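Local coordinates for betaine aldehyde dehydrogenase (Staphylococcus aureus subsp. aureus COL, PDB 4QTO), which catalyses the NAD-dependent oxidation of betaine aldehyde to glycine betaine, as a member of the aldehyde dehydrogenase family, at residues 62-67 / 208-213; 77-82 / 229-234; 104-109 / 221-226; 200-205 / 242-247. One frame throughout, in Å; residues are numbered along the deposited sequence.

Interactions 1, 2 and 4 are buried, with no direct hydrogen bond between their segments; interaction 3 lies at the surface and is held by a salt bridge. Interactions 1 and 4 rest on apolar contacts, with one methyl on a carbonyl oxygen in 4, while interaction 2 sets alanine methyls against an amide and a backbone N, with a bridging water. Helix 211-223 serves both interaction 1, at its first turn, and interaction 3, at its last. Interactions 2 and 4 reach neighbouring strands of the same sheet, joined by the backbone bonds Thr229 O to Leu201 N and Asn231 O to Met203 N. Interaction 1 touches both, through Leu234 and Leu232 and through Pro205 and Met203.

Interaction 1 (62-67 / 208-213); sequences FTVSEG and ITPLTT
The one aromatic ring here, that of Phe62, meets a single methyl of Leu211, which arrives obliquely and so is neither laid flat over a face nor set squarely at an edge. Leu211 CD2 lies 3.5 Å from Phe62 CD2 and 4.0 Å from Phe62 CG, beside the CG-CD2 bond, close to where the ring joins CB; even Phe62 CB is within 4.1 Å of that methyl. The leucine owes this reach to its branching: CG stands anti to its own carbonyl carbon (chi1 -55°), CD1 carries the chain straight on, and CD2 is the branch turned to the ring. Two residues further along the strand, Val64 CG1 meets Pro210 CG at 4.3 Å, a looser contact between a methyl and the puckered ring of the residue just before the helix. Phe62 and Val64 both point at the helix start, whereas Thr63 between them turns the other way and bonds Asp51. No hydrogen bond crosses the interface, and polar needs are met elsewhere: the backbone N of Leu211 is hydrogen-bonded to Asp121 OD2 from helix 111-122, while Phe62 and Val64 pair through their backbones with Ile52 and Arg50. Pro210 also rests on Ile52 of that partner strand, so both strands of the pair contribute to the apolar layer. The arrangement is that of a two-stranded antiparallel hairpin, 49-54 with 59-65, lying with one hydrophobic side against the start of helix 211-223 and the proline that precedes it, in the Rossmann-type NAD-binding domain of an aldehyde dehydrogenase.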
loop_
_atom_site.group_PDB
_atom_site.type_symbol
_atom_site.label_atom_id
_atom_site.label_comp_id
_atom_site.label_asym_id
_atom_site.label_seq_id
_atom_site.Cartn_x
_atom_site.Cartn_y
_atom_site.Cartn_z
ATOM N N PHE A 62 22.364 -28.539 31.779
ATOM C CA PHE A 62 21.412 -27.694 32.511
ATOM C C PHE A 62 20.162 -28.496 32.806
ATOM O O PHE A 62 19.889 -29.499 32.154
ATOM C CB PHE A 62 21.050 -26.481 31.647
ATOM C CG PHE A 62 20.612 -25.252 32.418
ATOM C CD1 PHE A 62 21.474 -24.628 33.307
ATOM C CD2 PHE A 62 19.382 -24.659 32.173
ATOM C CE1 PHE A 62 21.088 -23.463 33.985
ATOM C CE2 PHE A 62 19.001 -23.517 32.843
ATOM C CZ PHE A 62 19.851 -22.906 33.722
ATOM N N THR A 63 19.404 -28.045 33.799
ATOM C CA THR A 63 18.150 -28.703 34.156
ATOM C C THR A 63 17.087 -27.615 34.270
ATOM O O THR A 63 17.287 -26.623 34.985
ATOM C CB THR A 63 18.267 -29.476 35.471
ATOM O OG1 THR A 63 19.253 -30.510 35.315
ATOM C CG2 THR A 63 16.922 -30.114 35.839
ATOM N N VAL A 64 15.963 -27.806 33.581
ATOM C CA VAL A 64 14.892 -26.827 33.582
ATOM C C VAL A 64 13.548 -27.441 34.001
ATOM O O VAL A 64 13.359 -28.668 33.981
ATOM C CB VAL A 64 14.711 -26.180 32.180
ATOM C CG1 VAL A 64 16.001 -25.494 31.749
ATOM C CG2 VAL A 64 14.286 -27.226 31.168
ATOM N N SER A 65 12.620 -26.571 34.380
ATOM C CA SER A 65 11.265 -27.013 34.697
ATOM C C SER A 65 10.606 -27.662 33.491
ATOM O O SER A 65 10.835 -27.257 32.345
ATOM C CB SER A 65 10.388 -25.844 35.094
ATOM O OG SER A 65 10.857 -25.259 36.290
ATOM N N GLU A 66 9.799 -28.693 33.748
ATOM C CA GLU A 66 9.027 -29.411 32.701
ATOM C C GLU A 66 7.548 -29.177 33.113
ATOM O O GLU A 66 6.995 -29.867 33.989
ATOM C CB GLU A 66 9.373 -30.875 32.707
ATOM C CG GLU A 66 8.611 -31.724 31.696
ATOM C CD GLU A 66 9.200 -31.687 30.294
ATOM O OE1 GLU A 66 10.152 -30.942 30.004
ATOM O OE2 GLU A 66 8.746 -32.546 29.497
ATOM N N GLY A 67 6.954 -28.164 32.505
ATOM C CA GLY A 67 5.616 -27.701 32.852
ATOM C C GLY A 67 4.474 -28.648 32.546
ATOM O O GLY A 67 4.617 -29.575 31.743
ATOM N N ILE A 208 14.029 -29.756 23.902
ATOM C CA ILE A 208 15.446 -30.068 23.982
ATOM C C ILE A 208 16.414 -28.884 23.879
ATOM O O ILE A 208 17.596 -29.038 24.158
ATOM C CB ILE A 208 15.865 -31.156 22.956
ATOM C CG1 ILE A 208 15.481 -30.781 21.534
ATOM C CG2 ILE A 208 15.214 -32.496 23.304
ATOM C CD1 ILE A 208 16.094 -31.716 20.498
ATOM N N THR A 209 15.898 -27.711 23.495
ATOM C CA THR A 209 16.737 -26.494 23.316
ATOM C C THR A 209 16.072 -25.226 23.864
ATOM O O THR A 209 15.694 -24.335 23.114
ATOM C CB THR A 209 17.009 -26.255 21.822
ATOM O OG1 THR A 209 15.745 -26.117 21.123
ATOM C CG2 THR A 209 17.829 -27.383 21.221
ATOM N N PRO A 210 15.937 -25.108 25.195
ATOM C CA PRO A 210 15.263 -23.938 25.755
ATOM C C PRO A 210 16.171 -22.786 26.186
ATOM O O PRO A 210 15.660 -21.741 26.594
ATOM C CB PRO A 210 14.656 -24.524 27.031
ATOM C CG PRO A 210 15.693 -25.496 27.475
ATOM C CD PRO A 210 16.204 -26.138 26.213
ATOM N N LEU A 211 17.488 -22.943 26.088
ATOM C CA LEU A 211 18.395 -22.001 26.773
ATOM C C LEU A 211 18.330 -20.541 26.324
ATOM O O LEU A 211 18.131 -19.642 27.159
ATOM C CB LEU A 211 19.829 -22.495 26.749
ATOM C CG LEU A 211 20.023 -23.891 27.322
ATOM C CD1 LEU A 211 21.501 -24.266 27.256
ATOM C CD2 LEU A 211 19.520 -24.028 28.737
ATOM N N THR A 212 18.498 -20.284 25.034
ATOM C CA THR A 212 18.457 -18.897 24.590
ATOM C C THR A 212 17.049 -18.294 24.708
ATOM O O THR A 212 16.906 -17.070 24.806
ATOM C CB THR A 212 18.986 -18.737 23.160
ATOM O OG1 THR A 212 18.251 -19.630 22.312
ATOM C CG2 THR A 212 20.476 -18.972 23.089
ATOM N N THR A 213 16.005 -19.126 24.686
ATOM C CA THR A 213 14.629 -18.629 24.825
ATOM C C THR A 213 14.387 -18.143 26.277
ATOM O O THR A 213 13.780 -17.099 26.523
ATOM C CB THR A 213 13.595 -19.645 24.323
ATOM O OG1 THR A 213 13.901 -20.008 22.957
ATOM C CG2 THR A 213 12.194 -19.070 24.386
#

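Interaction 2 (77-82 / 229-234); sequences LAARRA and TINLIL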
loop_
_atom_site.group_PDB
_atom_site.type_symbol
_atom_site.label_atom_id
_atom_site.label_comp_id
_atom_site.label_asym_id
_atom_site.label_seq_id
_atom_site.Cartn_x
_atom_site.Cartn_y
_atom_site.Cartn_z
ATOM N N LEU A 77 -4.669 -18.055 30.057
ATOM C CA LEU A 77 -5.659 -17.226 30.734
ATOM C C LEU A 77 -5.061 -15.889 31.169
ATOM O O LEU A 77 -5.738 -14.870 31.128
ATOM C CB LEU A 77 -6.290 -17.962 31.903
ATOM C CG LEU A 77 -7.152 -19.162 31.492
ATOM C CD1 LEU A 77 -7.646 -19.895 32.735
ATOM C CD2 LEU A 77 -8.314 -18.758 30.619
ATOM N N ALA A 78 -3.798 -15.892 31.555
ATOM C CA ALA A 78 -3.110 -14.640 31.925
ATOM C C ALA A 78 -2.910 -13.746 30.720
ATOM O O ALA A 78 -3.077 -12.528 30.810
ATOM C CB ALA A 78 -1.781 -14.929 32.580
ATOM N N ALA A 79 -2.558 -14.353 29.585
ATOM C CA ALA A 79 -2.406 -13.612 28.326
ATOM C C ALA A 79 -3.734 -12.954 27.951
ATOM O O ALA A 79 -3.797 -11.795 27.504
ATOM C CB ALA A 79 -1.912 -14.551 27.243
ATOM N N ARG A 80 -4.834 -13.713 28.083
ATOM C CA ARG A 80 -6.144 -13.181 27.799
ATOM C C ARG A 80 -6.483 -12.022 28.721
ATOM O O ARG A 80 -6.977 -10.980 28.272
ATOM C CB ARG A 80 -7.222 -14.294 27.883
ATOM C CG ARG A 80 -8.676 -13.811 27.842
ATOM C CD ARG A 80 -9.025 -13.004 26.600
ATOM N NE ARG A 80 -8.862 -13.826 25.400
ATOM C CZ ARG A 80 -8.721 -13.347 24.169
ATOM N NH1 ARG A 80 -8.727 -12.048 23.934
ATOM N NH2 ARG A 80 -8.568 -14.190 23.165
ATOM N N ARG A 81 -6.276 -12.202 30.022
ATOM C CA ARG A 81 -6.564 -11.131 30.980
ATOM C C ARG A 81 -5.782 -9.852 30.637
ATOM O O ARG A 81 -6.341 -8.740 30.626
ATOM C CB ARG A 81 -6.218 -11.591 32.403
ATOM C CG ARG A 81 -6.733 -10.634 33.464
ATOM C CD ARG A 81 -6.008 -10.804 34.792
ATOM N NE ARG A 81 -4.614 -10.361 34.669
ATOM C CZ ARG A 81 -3.541 -11.138 34.823
ATOM N NH1 ARG A 81 -3.662 -12.410 35.195
ATOM N NH2 ARG A 81 -2.329 -10.603 34.679
ATOM N N ALA A 82 -4.506 -10.031 30.341
ATOM C CA ALA A 82 -3.642 -8.937 29.956
ATOM C C ALA A 82 -4.150 -8.252 28.674
ATOM O O ALA A 82 -4.193 -7.011 28.593
ATOM C CB ALA A 82 -2.220 -9.401 29.797
ATOM N N THR A 229 1.445 -10.186 29.427
ATOM C CA THR A 229 1.666 -9.921 27.995
ATOM C C THR A 229 2.597 -10.951 27.343
ATOM O O THR A 229 2.405 -11.322 26.179
ATOM C CB THR A 229 2.293 -8.520 27.788
ATOM O OG1 THR A 229 1.392 -7.544 28.313
ATOM C CG2 THR A 229 2.492 -8.199 26.308
ATOM N N ILE A 230 3.610 -11.378 28.097
ATOM C CA ILE A 230 4.547 -12.397 27.632
ATOM C C ILE A 230 4.580 -13.542 28.636
ATOM O O ILE A 230 4.555 -13.330 29.856
ATOM C CB ILE A 230 5.966 -11.848 27.365
ATOM C CG1 ILE A 230 6.622 -11.286 28.631
ATOM C CG2 ILE A 230 5.907 -10.807 26.267
ATOM C CD1 ILE A 230 8.060 -10.837 28.430
ATOM N N ASN A 231 4.596 -14.774 28.137
ATOM C CA ASN A 231 4.658 -15.943 28.980
ATOM C C ASN A 231 5.480 -17.022 28.263
ATOM O O ASN A 231 5.409 -17.157 27.017
ATOM C CB ASN A 231 3.271 -16.523 29.270
ATOM C CG ASN A 231 2.280 -15.494 29.787
ATOM O OD1 ASN A 231 2.096 -15.339 31.003
ATOM N ND2 ASN A 231 1.664 -14.766 28.874
ATOM N N LEU A 232 6.237 -17.766 29.045
ATOM C CA LEU A 232 7.104 -18.833 28.581
ATOM C C LEU A 232 6.755 -20.127 29.301
ATOM O O LEU A 232 6.848 -20.212 30.538
ATOM C CB LEU A 232 8.578 -18.458 28.874
ATOM C CG LEU A 232 9.652 -19.528 28.633
ATOM C CD1 LEU A 232 9.715 -19.931 27.182
ATOM C CD2 LEU A 232 11.037 -19.066 29.111
ATOM N N ILE A 233 6.370 -21.130 28.530
ATOM C CA ILE A 233 6.118 -22.473 29.032
ATOM C C ILE A 233 7.276 -23.337 28.575
ATOM O O ILE A 233 7.756 -23.190 27.439
ATOM C CB ILE A 233 4.801 -23.011 28.452
ATOM C CG1 ILE A 233 3.619 -22.227 29.017
ATOM C CG2 ILE A 233 4.631 -24.502 28.738
ATOM C CD1 ILE A 233 3.416 -22.311 30.498
ATOM N N LEU A 234 7.710 -24.261 29.421
ATOM C CA LEU A 234 8.796 -25.140 29.082
ATOM C C LEU A 234 8.285 -26.565 29.192
ATOM O O LEU A 234 7.698 -26.932 30.212
ATOM C CB LEU A 234 9.972 -24.961 30.027
ATOM C CG LEU A 234 10.641 -23.580 30.064
ATOM C CD1 LEU A 234 11.685 -23.491 31.162
ATOM C CD2 LEU A 234 11.265 -23.215 28.733
HETATM O O HOH W 1 -1.125 -6.197 28.716
#
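Helix 69-85 runs so near the start of the weakly bonded strand 230-232 that the CA atoms of Ala79 and Thr229 are 5.5 Å apart, a closeness consistent with the small side chains of Ala78, Ala79 and Ala82. Ala82 CB packs on the backbone of the strand's approach, 3.8 Å from Thr229 N. The amide of Asn231 spans the other two: its ND2 is 3.9 Å from Ala79 CB and its OD1 4.2 Å from Ala78 CB, packing alone. Its polar bonds run elsewhere, ND2 to the carbonyls of Gly228 and Leu201 and OD1 to Asp38 N, and these three partners fix which way round the amide lies. In the Rossmann-type domain strand 230-232 pairs in parallel with strand 200-204 in the mixed sheet, closing a beta-alpha-beta unit through helix 211-223. That helix covers Ile230 and Leu232 on one face, while the alanines of helix 69-85 meet Asn231 on the other. Thr229, whose CB points away from the helix, is joined to it by a water, which donates to Thr229 OG1 at 2.9 Å and weakly to Ala82 O at 3.2 Å. Thr229 OG1 is also bonded to Pro226 O.

Interaction 3 (104-109 / 221-226); sequences ADKIKE and EEVGFP
Lys106 reaches Glu222 by a nearly straight chain with a single late turn: CG stands opposite its own carbonyl carbon, the next two torsions are extended, and only chi4 (-70°) swings NZ round toward the carboxylate. Glu222 answers with CG likewise opposite the carbonyl carbon and with the rest of its chain stretched out, so that OE1 comes to meet the amine. The resulting salt bridge, Lys106 NZ to Glu222 OE1 at 2.9 Å, uses the anti side of the carboxylate oxygen, with the amine 15° out of the carboxylate plane. NZ also lies near the base of the same side chain, 3.6 Å from Glu222 CB. Short of the charged end, the lysine's methylenes slide past Val223 in the opposite direction; Val223 CG2 is 3.6 Å from Lys106 CE and 3.7 Å from Lys106 CD, an apolar bed for the long chain.

The contact joins the C-terminal turns of two helices on the surface of the Rossmann-type domain, 93-109 and 211-223. The second helix ends at Val223, and Gly224 then leaves helical angles with positive phi. The carbonyls of Val223 and Gly224 both accept from Lys99 NZ of the first helix, a positive charge placed where it would be expected to suit the negative end of a helix. Glu109 OE1 is 5.9 Å from Glu222 OE1, and the ammonium of Lys106 probably eases that proximity of like charges. Asp105, on the same helix, forms a salt bridge with Arg101 of the third subunit. Lys106, Glu222 and Val223 also touch a crystal neighbour, which may influence their exact pose.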
loop_
_atom_site.group_PDB
_atom_site.type_symbol
_atom_site.label_atom_id
_atom_site.label_comp_id
_atom_site.label_asym_id
_atom_site.label_seq_id
_atom_site.Cartn_x
_atom_site.Cartn_y
_atom_site.Cartn_z
ATOM N N ALA A 104 15.755 -5.333 20.774
ATOM C CA ALA A 104 16.810 -5.432 19.760
ATOM C C ALA A 104 18.187 -5.024 20.321
ATOM O O ALA A 104 19.200 -5.714 20.103
ATOM C CB ALA A 104 16.487 -4.585 18.552
ATOM N N ASP A 105 18.225 -3.909 21.031
ATOM C CA ASP A 105 19.478 -3.412 21.578
ATOM C C ASP A 105 20.077 -4.387 22.630
ATOM O O ASP A 105 21.283 -4.561 22.687
ATOM C CB ASP A 105 19.272 -2.040 22.135
ATOM C CG ASP A 105 19.028 -0.991 21.036
ATOM O OD1 ASP A 105 19.403 -1.193 19.875
ATOM O OD2 ASP A 105 18.514 0.070 21.398
ATOM N N LYS A 106 19.224 -5.043 23.410
ATOM C CA LYS A 106 19.704 -6.064 24.365
ATOM C C LYS A 106 20.307 -7.278 23.654
ATOM O O LYS A 106 21.293 -7.827 24.131
ATOM C CB LYS A 106 18.581 -6.459 25.314
ATOM C CG LYS A 106 18.360 -5.351 26.342
ATOM C CD LYS A 106 17.200 -5.646 27.243
ATOM C CE LYS A 106 16.974 -4.538 28.263
ATOM N NZ LYS A 106 17.993 -4.408 29.341
ATOM N N ILE A 107 19.752 -7.653 22.498
ATOM C CA ILE A 107 20.321 -8.776 21.747
ATOM C C ILE A 107 21.750 -8.438 21.312
ATOM O O ILE A 107 22.661 -9.240 21.510
ATOM C CB ILE A 107 19.478 -9.122 20.500
ATOM C CG1 ILE A 107 18.054 -9.538 20.902
ATOM C CG2 ILE A 107 20.173 -10.184 19.678
ATOM C CD1 ILE A 107 17.929 -10.768 21.736
ATOM N N LYS A 108 21.954 -7.232 20.798
ATOM C CA LYS A 108 23.293 -6.810 20.393
ATOM C C LYS A 108 24.237 -6.683 21.588
ATOM O O LYS A 108 25.393 -7.152 21.534
ATOM C CB LYS A 108 23.234 -5.512 19.607
ATOM C CG LYS A 108 24.609 -5.062 19.127
ATOM C CD LYS A 108 24.514 -3.790 18.305
ATOM C CE LYS A 108 23.820 -4.037 16.991
ATOM N NZ LYS A 108 24.346 -5.186 16.233
ATOM N N GLU A 109 23.757 -6.142 22.707
ATOM C CA GLU A 109 24.553 -6.008 23.911
ATOM C C GLU A 109 25.074 -7.360 24.391
ATOM O O GLU A 109 26.229 -7.470 24.811
ATOM C CB GLU A 109 23.691 -5.372 25.020
ATOM C CG GLU A 109 24.339 -5.293 26.368
ATOM C CD GLU A 109 23.418 -4.697 27.436
ATOM O OE1 GLU A 109 22.236 -4.405 27.126
ATOM O OE2 GLU A 109 23.920 -4.517 28.589
ATOM N N GLU A 221 11.844 -9.130 30.090
ATOM C CA GLU A 221 11.413 -8.663 31.416
ATOM C C GLU A 221 12.145 -7.383 31.841
ATOM O O GLU A 221 11.543 -6.491 32.431
ATOM C CB GLU A 221 11.608 -9.761 32.466
ATOM C CG GLU A 221 11.219 -9.309 33.882
ATOM C CD GLU A 221 11.311 -10.424 34.898
ATOM O OE1 GLU A 221 12.322 -11.163 34.876
ATOM O OE2 GLU A 221 10.352 -10.518 35.751
ATOM N N GLU A 222 13.432 -7.278 31.516
ATOM C CA GLU A 222 14.221 -6.080 31.821
ATOM C C GLU A 222 13.682 -4.837 31.102
ATOM O O GLU A 222 13.745 -3.740 31.634
ATOM C CB GLU A 222 15.676 -6.284 31.405
ATOM C CG GLU A 222 16.438 -7.327 32.184
ATOM C CD GLU A 222 17.837 -7.596 31.627
ATOM O OE1 GLU A 222 18.271 -6.917 30.678
ATOM O OE2 GLU A 222 18.524 -8.468 32.193
ATOM N N VAL A 223 13.205 -5.019 29.880
ATOM C CA VAL A 223 12.591 -3.925 29.113
ATOM C C VAL A 223 11.295 -3.492 29.765
ATOM O O VAL A 223 11.025 -2.293 29.917
ATOM C CB VAL A 223 12.342 -4.365 27.655
ATOM C CG1 VAL A 223 11.535 -3.323 26.919
ATOM C CG2 VAL A 223 13.664 -4.628 26.941
ATOM N N GLY A 224 10.502 -4.468 30.158
ATOM C CA GLY A 224 9.268 -4.238 30.843
ATOM C C GLY A 224 8.028 -4.270 29.989
ATOM O O GLY A 224 7.847 -3.426 29.121
ATOM N N PHE A 225 7.173 -5.253 30.278
ATOM C CA PHE A 225 5.876 -5.416 29.624
ATOM C C PHE A 225 4.817 -5.694 30.674
ATOM O O PHE A 225 5.132 -6.275 31.719
ATOM C CB PHE A 225 5.914 -6.549 28.583
ATOM C CG PHE A 225 6.872 -6.277 27.466
ATOM C CD1 PHE A 225 6.471 -5.526 26.369
ATOM C CD2 PHE A 225 8.210 -6.679 27.532
ATOM C CE1 PHE A 225 7.371 -5.205 25.380
ATOM C CE2 PHE A 225 9.117 -6.360 26.544
ATOM C CZ PHE A 225 8.702 -5.600 25.451
ATOM N N PRO A 226 3.554 -5.336 30.386
ATOM C CA PRO A 226 2.520 -5.558 31.391
ATOM C C PRO A 226 2.378 -7.036 31.740
ATOM O O PRO A 226 2.601 -7.915 30.912
ATOM C CB PRO A 226 1.257 -4.998 30.728
ATOM C CG PRO A 226 1.775 -3.978 29.757
ATOM C CD PRO A 226 3.040 -4.591 29.228
#

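Interaction 4 (200-205 / 242-247); sequences SLVMKP and DVMSGH
Apolar contacts come first, and all pass through one side chain, Met244, which reaches from its helix to strand 200-204. Met244 is modelled in two conformers, so what follows holds for one of them. Its chain runs straight to SD and then bends at the last torsion, which turns the terminal methyl toward Val202. Met244 CE lies 4.1 Å from Val202 CG1 and 3.6 Å from Val202 O, a methyl resting against a carbonyl oxygen. The sulfur makes its own contact: Met244 SD is 3.6 Å from Lys204 CB, where the two side chains meet at about a right angle, so the thioether packs against the lysine's aliphatic root and not against its charge.

Polar bonds belong to the far end of that lysine. Its chain turns twice, at chi3 and chi4, and carries NZ away from the helix to Pro205 O, 2.8 Å off, where it donates from above the carbonyl plane, 36° out of it. Gly235 O takes a second bond from NZ, and Glu207 OE1 adds only a long, weak ion pair. The buried amine is thus held by the backbone carbonyls of Pro205, just past the strand, and of Gly235, in the loop after strand 230-232.

The axes of the strand and of helix 242-246 approach to 10.6 Å and run roughly antiparallel, at 146°. Parallel strands 162-177 and 230-232 flank strand 200-204. Helix 237-246 lies on one face of the sheet beside helix 69-85, which Val243 and His247 touch, while Leu201 and Met203 point to helices 183-197 and 211-223 on the other.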
loop_
_atom_site.group_PDB
_atom_site.type_symbol
_atom_site.label_atom_id
_atom_site.label_comp_id
_atom_site.label_asym_id
_atom_site.label_seq_id
_atom_site.Cartn_x
_atom_site.Cartn_y
_atom_site.Cartn_z
ATOM N N SER A 200 -0.888 -10.444 23.156
ATOM C CA SER A 200 -0.297 -11.119 24.309
ATOM C C SER A 200 0.140 -12.471 23.758
ATOM O O SER A 200 -0.546 -13.043 22.903
ATOM C CB SER A 200 -1.297 -11.348 25.432
ATOM O OG SER A 200 -1.683 -10.129 26.011
ATOM N N LEU A 201 1.234 -13.020 24.272
ATOM C CA LEU A 201 1.760 -14.272 23.750
ATOM C C LEU A 201 2.146 -15.276 24.808
ATOM O O LEU A 201 2.482 -14.927 25.932
ATOM C CB LEU A 201 2.980 -13.982 22.858
ATOM C CG LEU A 201 4.231 -13.361 23.514
ATOM C CD1 LEU A 201 5.152 -14.464 24.021
ATOM C CD2 LEU A 201 5.014 -12.492 22.519
ATOM N N VAL A 202 2.068 -16.534 24.401
ATOM C CA VAL A 202 2.552 -17.667 25.197
ATOM C C VAL A 202 3.452 -18.468 24.280
ATOM O O VAL A 202 2.992 -19.019 23.259
ATOM C CB VAL A 202 1.428 -18.563 25.749
ATOM C CG1 VAL A 202 2.027 -19.678 26.630
ATOM C CG2 VAL A 202 0.405 -17.775 26.544
ATOM N N MET A 203 4.735 -18.555 24.626
ATOM C CA MET A 203 5.712 -19.266 23.812
ATOM C C MET A 203 6.229 -20.501 24.485
ATOM O O MET A 203 6.415 -20.506 25.714
ATOM C CB MET A 203 6.910 -18.353 23.514
ATOM C CG MET A 203 8.027 -19.064 22.767
ATOM S SD MET A 203 9.274 -17.996 21.995
ATOM C CE MET A 203 8.329 -17.414 20.601
ATOM N N LYS A 204 6.429 -21.562 23.698
ATOM C CA LYS A 204 7.029 -22.802 24.194
ATOM C C LYS A 204 8.116 -23.208 23.230
ATOM O O LYS A 204 7.822 -23.561 22.088
ATOM C CB LYS A 204 6.024 -23.948 24.325
ATOM C CG LYS A 204 6.635 -25.197 24.989
ATOM C CD LYS A 204 5.883 -26.462 24.665
ATOM C CE LYS A 204 6.388 -27.110 23.393
ATOM N NZ LYS A 204 7.771 -27.686 23.529
ATOM N N PRO A 205 9.387 -23.153 23.664
ATOM C CA PRO A 205 10.480 -23.595 22.785
ATOM C C PRO A 205 10.566 -25.110 22.751
ATOM O O PRO A 205 9.899 -25.800 23.547
ATOM C CB PRO A 205 11.719 -22.991 23.441
ATOM C CG PRO A 205 11.369 -22.983 24.905
ATOM C CD PRO A 205 9.896 -22.695 24.970
ATOM N N ASP A 242 -1.303 -29.792 23.107
ATOM C CA ASP A 242 -2.733 -29.793 22.868
ATOM C C ASP A 242 -3.432 -28.595 23.482
ATOM O O ASP A 242 -4.364 -28.034 22.884
ATOM C CB ASP A 242 -3.383 -31.091 23.331
ATOM C CG ASP A 242 -3.098 -32.261 22.393
ATOM O OD1 ASP A 242 -2.587 -32.052 21.259
ATOM O OD2 ASP A 242 -3.400 -33.394 22.804
ATOM N N VAL A 243 -3.034 -28.190 24.701
ATOM C CA VAL A 243 -3.631 -26.991 25.292
ATOM C C VAL A 243 -3.254 -25.740 24.508
ATOM O O VAL A 243 -4.096 -24.883 24.246
ATOM C CB VAL A 243 -3.202 -26.829 26.789
ATOM C CG1 VAL A 243 -3.570 -25.467 27.363
ATOM C CG2 VAL A 243 -3.814 -27.931 27.620
ATOM N N MET A 244 -2.000 -25.647 24.089
ATOM C CA MET A 244 -1.558 -24.471 23.347
ATOM C C MET A 244 -2.220 -24.318 21.991
ATOM O O MET A 244 -2.433 -23.194 21.533
ATOM C CB MET A 244 -0.047 -24.458 23.208
ATOM C CG MET A 244 0.614 -24.287 24.568
ATOM S SD MET A 244 2.409 -24.148 24.446
ATOM C CE MET A 244 2.508 -22.515 23.656
ATOM N N SER A 245 -2.586 -25.432 21.366
ATOM C CA SER A 245 -3.231 -25.345 20.054
ATOM C C SER A 245 -4.748 -25.427 20.121
ATOM O O SER A 245 -5.423 -25.007 19.177
ATOM C CB SER A 245 -2.723 -26.425 19.120
ATOM O OG SER A 245 -2.895 -27.710 19.691
ATOM N N GLY A 246 -5.292 -25.946 21.206
ATOM C CA GLY A 246 -6.723 -26.203 21.296
ATOM C C GLY A 246 -7.543 -25.397 22.273
ATOM O O GLY A 246 -8.730 -25.673 22.434
ATOM N N HIS A 247 -6.927 -24.435 22.960
ATOM C CA HIS A 247 -7.641 -23.661 23.963
ATOM C C HIS A 247 -8.551 -22.617 23.317
ATOM O O HIS A 247 -8.172 -21.948 22.322
ATOM C CB HIS A 247 -6.660 -22.983 24.913
ATOM C CG HIS A 247 -7.272 -22.588 26.210
ATOM N ND1 HIS A 247 -8.043 -21.459 26.343
ATOM C CD2 HIS A 247 -7.291 -23.202 27.413
ATOM C CE1 HIS A 247 -8.484 -21.375 27.582
ATOM N NE2 HIS A 247 -8.031 -22.419 28.257
#